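Local coordinates for protein sulfite reductase [ferredoxin] (Mycobacterium tuberculosis, PDB 1ZJ8) that reduces sulfite to sulfide with electrons from ferredoxin, using a siroheme and a [4Fe-4S] cluster, probably for the biosynthesis of sulfur-containing amino acids and cofactors, at residues 67-71 with 97-101; 201-206 with 278-282. One frame throughout, in Å; residues are numbered along the deposited sequence.

How the interactions relate
Interaction 1 (67-71 with 97-101) is a surface contact, whereas interaction 2 (201-206 with 278-282) is partly buried. They share no helix, and their centres lie 33 Å apart, with about 20 Å between nearest atoms. Each joins segments, distant in sequence, that are wholly or mostly helical. In interaction 1 opposite charges meet across the gap: lysine and arginine on one side, aspartate and glutamate on the other. In interaction 2 the salt bridges stay within helix 196-206, and proline, isoleucine and aromatic rings do the work between the helices. The chemistry follows the place: charge near solvent beside strand 79-83, apolar packing against the sheet that holds strands 219-224 and 236-243.

Interaction 1 (67-71 with 97-101); sequences KTDLR and IDKLE
R71 meets E101 and I97 with the two faces of its guanidinium group. Charge dominates. The carboxylate of E101 lies over one face, its plane turned 35° from that of the guanidinium, and R71 NH1 stands 2.9 Å from E101 OE1 in a salt bridge. The oxygen sits well out of the guanidinium plane, so no N-H points at it and the pair rests on charge alone. The exact place of OE1 is doubtful, because the model sets it too close to L70. The aliphatic part of R71 passes alongside the same carboxylate, CG 3.5 Å from E101 OE2. D98 approaches the arginine near the guanidinium plane, at an edge, with OD1 4.1 Å from R71 NH2, and that oxygen is also 4.1 Å from K67 NZ. Both distances are too long for a salt bridge, yet D98 faces two positive ends.

Van der Waals contact completes the enclosure of R71. On the opposite face of the guanidinium lies I97, whose CB is 3.5 Å from R71 NH1 and whose CD1 leans in toward the rim. In E101, CG lies opposite the backbone N (chi1 -175°) and the chain bends at chi2, which lays the carboxylate over R71.

The contact joins helix 67-73 to the short helix 97-100 and the residue after it, in the range of the first ferredoxin-like half domain. L70 and E101 both touch T81 of the adjacent strand 79-83. The side chain of E101 is about 9 Å from the siroheme.

With one undirected salt bridge and two longer approaches of opposite charge at the surface, the contact probably rests on general electrostatic attraction plus the packing of I97 on R71.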
loop_
_atom_site.group_PDB
_atom_site.type_symbol
_atom_site.label_atom_id
_atom_site.label_comp_id
_atom_site.label_asym_id
_atom_site.label_seq_id
_atom_site.Cartn_x
_atom_site.Cartn_y
_atom_site.Cartn_z
ATOM N N LYS A 67 -17.283 20.643 8.149
ATOM C CA LYS A 67 -16.418 19.686 8.827
ATOM C C LYS A 67 -16.721 18.234 8.464
ATOM O O LYS A 67 -15.821 17.398 8.523
ATOM C CB LYS A 67 -16.397 19.935 10.340
ATOM C CG LYS A 67 -15.475 21.117 10.678
ATOM C CD LYS A 67 -15.766 21.768 12.021
ATOM C CE LYS A 67 -14.868 22.979 12.218
ATOM N NZ LYS A 67 -15.045 23.580 13.559
ATOM N N THR A 68 -17.954 17.935 8.050
ATOM C CA THR A 68 -18.299 16.588 7.579
ATOM C C THR A 68 -17.794 16.333 6.140
ATOM O O THR A 68 -17.426 15.207 5.790
ATOM C CB THR A 68 -19.810 16.329 7.706
ATOM O OG1 THR A 68 -20.541 17.413 7.114
ATOM C CG2 THR A 68 -20.184 16.185 9.187
ATOM N N ASP A 69 -17.767 17.378 5.319
ATOM C CA ASP A 69 -17.075 17.313 4.031
ATOM C C ASP A 69 -15.564 17.193 4.238
ATOM O O ASP A 69 -14.945 16.259 3.715
ATOM C CB ASP A 69 -17.399 18.537 3.176
ATOM C CG ASP A 69 -18.806 18.504 2.638
ATOM O OD1 ASP A 69 -19.517 17.506 2.884
ATOM O OD2 ASP A 69 -19.189 19.476 1.958
ATOM N N LEU A 70 -15.000 18.121 5.021
ATOM C CA LEU A 70 -13.558 18.182 5.305
ATOM C C LEU A 70 -12.997 16.870 5.822
ATOM O O LEU A 70 -12.040 16.357 5.266
ATOM C CB LEU A 70 -13.242 19.281 6.335
ATOM C CG LEU A 70 -11.787 19.439 6.824
ATOM C CD1 LEU A 70 -10.819 19.648 5.670
ATOM C CD2 LEU A 70 -11.688 20.597 7.801
ATOM N N ARG A 71 -13.600 16.326 6.871
ATOM C CA ARG A 71 -13.055 15.138 7.542
ATOM C C ARG A 71 -13.638 13.790 7.072
ATOM O O ARG A 71 -13.267 12.742 7.609
ATOM C CB ARG A 71 -13.232 15.267 9.071
ATOM C CG ARG A 71 -12.306 16.293 9.750
ATOM C CD ARG A 71 -12.524 16.338 11.264
ATOM N NE ARG A 71 -13.046 17.635 11.696
ATOM C CZ ARG A 71 -12.360 18.573 12.362
ATOM N NH1 ARG A 71 -11.082 18.392 12.715
ATOM N NH2 ARG A 71 -12.964 19.712 12.691
ATOM N N ILE A 97 -7.997 16.859 17.348
ATOM C CA ILE A 97 -8.204 17.048 15.898
ATOM C C ILE A 97 -8.014 18.475 15.427
ATOM O O ILE A 97 -7.265 18.717 14.496
ATOM C CB ILE A 97 -9.640 16.643 15.382
ATOM C CG1 ILE A 97 -10.615 16.278 16.533
ATOM C CG2 ILE A 97 -9.510 15.547 14.279
ATOM C CD1 ILE A 97 -11.936 17.064 16.548
ATOM N N ASP A 98 -8.726 19.410 16.053
ATOM C CA ASP A 98 -8.763 20.813 15.596
ATOM C C ASP A 98 -7.379 21.464 15.556
ATOM O O ASP A 98 -7.114 22.299 14.695
ATOM C CB ASP A 98 -9.683 21.649 16.489
ATOM C CG ASP A 98 -11.150 21.312 16.301
ATOM O OD1 ASP A 98 -11.880 22.163 15.746
ATOM O OD2 ASP A 98 -11.575 20.204 16.708
ATOM N N LYS A 99 -6.511 21.075 16.498
ATOM C CA LYS A 99 -5.105 21.540 16.533
ATOM C C LYS A 99 -4.247 20.904 15.445
ATOM O O LYS A 99 -3.515 21.594 14.727
ATOM C CB LYS A 99 -4.437 21.218 17.883
ATOM C CG LYS A 99 -4.752 22.195 19.005
ATOM C CD LYS A 99 -4.125 23.565 18.738
ATOM C CE LYS A 99 -4.411 24.541 19.880
ATOM N NZ LYS A 99 -3.772 25.856 19.627
ATOM N N LEU A 100 -4.333 19.574 15.360
ATOM C CA LEU A 100 -3.533 18.778 14.427
ATOM C C LEU A 100 -3.944 18.947 12.958
ATOM O O LEU A 100 -3.182 18.611 12.062
ATOM C CB LEU A 100 -3.612 17.307 14.807
ATOM C CG LEU A 100 -3.006 16.963 16.159
ATOM C CD1 LEU A 100 -3.487 15.593 16.613
ATOM C CD2 LEU A 100 -1.483 17.037 16.109
ATOM N N GLU A 101 -5.142 19.471 12.720
ATOM C CA GLU A 101 -5.678 19.653 11.371
ATOM C C GLU A 101 -5.178 20.953 10.735
ATOM O O GLU A 101 -5.665 22.026 11.075
ATOM C CB GLU A 101 -7.204 19.673 11.465
ATOM C CG GLU A 101 -7.937 19.733 10.150
ATOM C CD GLU A 101 -9.226 18.923 10.199
ATOM O OE1 GLU A 101 -10.336 19.523 10.117
ATOM O OE2 GLU A 101 -9.111 17.678 10.351
#

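Interaction 2 (201-206 with 278-282); sequences EIVRRY and PEVWA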
loop_
_atom_site.group_PDB
_atom_site.type_symbol
_atom_site.label_atom_id
_atom_site.label_comp_id
_atom_site.label_asym_id
_atom_site.label_seq_id
_atom_site.Cartn_x
_atom_site.Cartn_y
_atom_site.Cartn_z
ATOM N N GLU A 201 -11.408 -3.302 -16.563
ATOM C CA GLU A 201 -12.881 -3.419 -16.523
ATOM C C GLU A 201 -13.486 -3.034 -15.163
ATOM O O GLU A 201 -14.494 -2.321 -15.101
ATOM C CB GLU A 201 -13.326 -4.837 -16.886
ATOM C CG GLU A 201 -13.447 -5.105 -18.366
ATOM C CD GLU A 201 -14.344 -4.100 -19.029
ATOM O OE1 GLU A 201 -15.392 -3.770 -18.431
ATOM O OE2 GLU A 201 -13.995 -3.618 -20.136
ATOM N N ILE A 202 -12.871 -3.495 -14.078
ATOM C CA ILE A 202 -13.370 -3.173 -12.749
ATOM C C ILE A 202 -13.420 -1.658 -12.548
ATOM O O ILE A 202 -14.385 -1.130 -11.995
ATOM C CB ILE A 202 -12.522 -3.852 -11.641
ATOM C CG1 ILE A 202 -12.917 -5.327 -11.513
ATOM C CG2 ILE A 202 -12.652 -3.091 -10.280
ATOM C CD1 ILE A 202 -11.913 -6.157 -10.779
ATOM N N VAL A 203 -12.385 -0.969 -12.999
ATOM C CA VAL A 203 -12.352 0.470 -12.869
ATOM C C VAL A 203 -13.487 1.089 -13.685
ATOM O O VAL A 203 -14.201 1.964 -13.188
ATOM C CB VAL A 203 -10.966 1.032 -13.256
ATOM C CG1 VAL A 203 -11.024 2.532 -13.500
ATOM C CG2 VAL A 203 -9.938 0.695 -12.163
ATOM N N ARG A 204 -13.674 0.608 -14.917
ATOM C CA ARG A 204 -14.658 1.188 -15.835
ATOM C C ARG A 204 -16.104 0.917 -15.419
ATOM O O ARG A 204 -16.954 1.802 -15.481
ATOM C CB ARG A 204 -14.435 0.646 -17.227
ATOM C CG ARG A 204 -15.216 1.381 -18.283
ATOM C CD ARG A 204 -14.974 0.793 -19.653
ATOM N NE ARG A 204 -15.509 -0.569 -19.748
ATOM C CZ ARG A 204 -16.796 -0.892 -19.927
ATOM N NH1 ARG A 204 -17.750 0.037 -20.031
ATOM N NH2 ARG A 204 -17.134 -2.175 -20.004
ATOM N N ARG A 205 -16.381 -0.304 -14.987
ATOM C CA ARG A 205 -17.737 -0.661 -14.590
ATOM C C ARG A 205 -18.112 -0.059 -13.235
ATOM O O ARG A 205 -19.150 0.572 -13.129
ATOM C CB ARG A 205 -17.959 -2.189 -14.578
ATOM C CG ARG A 205 -17.445 -2.904 -15.847
ATOM C CD ARG A 205 -18.502 -3.742 -16.569
ATOM N NE ARG A 205 -18.675 -5.062 -15.956
ATOM C CZ ARG A 205 -18.004 -6.167 -16.288
ATOM N NH1 ARG A 205 -17.071 -6.157 -17.240
ATOM N NH2 ARG A 205 -18.270 -7.301 -15.649
ATOM N N TYR A 206 -17.264 -0.220 -12.220
ATOM C CA TYR A 206 -17.686 -0.034 -10.818
ATOM C C TYR A 206 -17.173 1.237 -10.126
ATOM O O TYR A 206 -17.896 1.861 -9.336
ATOM C CB TYR A 206 -17.320 -1.296 -9.999
ATOM C CG TYR A 206 -17.763 -2.572 -10.704
ATOM C CD1 TYR A 206 -19.121 -2.856 -10.885
ATOM C CD2 TYR A 206 -16.826 -3.461 -11.250
ATOM C CE1 TYR A 206 -19.539 -4.001 -11.569
ATOM C CE2 TYR A 206 -17.233 -4.628 -11.931
ATOM C CZ TYR A 206 -18.592 -4.882 -12.084
ATOM O OH TYR A 206 -19.008 -6.014 -12.745
ATOM N N PRO A 278 -14.063 -9.571 -13.195
ATOM C CA PRO A 278 -14.847 -8.380 -12.812
ATOM C C PRO A 278 -16.195 -8.707 -12.132
ATOM O O PRO A 278 -16.610 -8.032 -11.167
ATOM C CB PRO A 278 -15.069 -7.672 -14.161
ATOM C CG PRO A 278 -13.924 -8.077 -15.009
ATOM C CD PRO A 278 -13.602 -9.498 -14.594
ATOM N N GLU A 279 -16.848 -9.743 -12.652
ATOM C CA GLU A 279 -18.150 -10.230 -12.173
ATOM C C GLU A 279 -18.050 -10.740 -10.711
ATOM O O GLU A 279 -18.817 -10.374 -9.811
ATOM C CB GLU A 279 -18.550 -11.399 -13.082
ATOM C CG GLU A 279 -19.969 -11.468 -13.531
ATOM C CD GLU A 279 -20.233 -12.762 -14.329
ATOM O OE1 GLU A 279 -19.801 -13.864 -13.887
ATOM O OE2 GLU A 279 -20.890 -12.678 -15.399
ATOM N N VAL A 280 -17.079 -11.613 -10.509
ATOM C CA VAL A 280 -16.867 -12.245 -9.229
ATOM C C VAL A 280 -16.411 -11.194 -8.224
ATOM O O VAL A 280 -16.813 -11.231 -7.051
ATOM C CB VAL A 280 -15.816 -13.351 -9.359
ATOM C CG1 VAL A 280 -15.424 -13.890 -7.987
ATOM C CG2 VAL A 280 -16.330 -14.466 -10.276
ATOM N N TRP A 281 -15.568 -10.264 -8.689
ATOM C CA TRP A 281 -15.098 -9.169 -7.847
ATOM C C TRP A 281 -16.302 -8.401 -7.321
ATOM O O TRP A 281 -16.378 -8.092 -6.124
ATOM C CB TRP A 281 -14.171 -8.243 -8.631
ATOM C CG TRP A 281 -13.641 -7.099 -7.834
ATOM C CD1 TRP A 281 -12.466 -7.056 -7.136
ATOM C CD2 TRP A 281 -14.266 -5.822 -7.646
ATOM N NE1 TRP A 281 -12.323 -5.832 -6.524
ATOM C CE2 TRP A 281 -13.411 -5.053 -6.824
ATOM C CE3 TRP A 281 -15.470 -5.259 -8.077
ATOM C CZ2 TRP A 281 -13.713 -3.743 -6.446
ATOM C CZ3 TRP A 281 -15.762 -3.951 -7.700
ATOM C CH2 TRP A 281 -14.883 -3.209 -6.894
ATOM N N ALA A 282 -17.250 -8.116 -8.216
ATOM C CA ALA A 282 -18.451 -7.365 -7.842
ATOM C C ALA A 282 -19.246 -8.105 -6.755
ATOM O O ALA A 282 -19.701 -7.504 -5.785
ATOM C CB ALA A 282 -19.308 -7.097 -9.062
#
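The helical segments 201-206 and 278-282 cross at -57°, with their axes 10.2 Å apart at closest approach, and I202 and P278 bring their CA atoms to 5.4 Å from each other. P278 acts as a knob in the hole formed by E201, I202, R205 and Y206; its CB is 3.5 Å from R205 NH2 and its CG rests against E201 CB. Beside it, I202 lies over a face of the W281 indole: CD1 is a CH-pi partner, 3.8 Å from the centroid of the five-membered ring, while CG2 covers the six-membered one. W281 offers this face with its CG anti to the backbone N (chi1 -180°). The Y206 and W281 rings are near parallel (29°) but slid apart, so they barely overlap, and the touch is made by Y206 CD2 and W281 CZ3 at 3.7 Å. Further along, A282 CB makes an off-centre CH-pi contact with the Y206 ring.

The salt bridges of E201 stay within helix 196-206. Its OE1 accepts from R204 NH2 at 2.8 Å, on its syn lone pair, and from R205 NH1 at 3.2 Å, from above the carboxylate plane. The bond to E201 probably helps to keep the R205 guanidinium beside P278, where it also makes weak bonds to Y206 OH.

P278 reaches further back along helix 196-206 to W197 and A198. W281 also packs on V236 and F238 of strand 236-243, and its NE1 is satisfied by T221 OG1 of strand 219-224, so the tryptophan ties helix 277-291 both to its partner helix and to the mixed sheet.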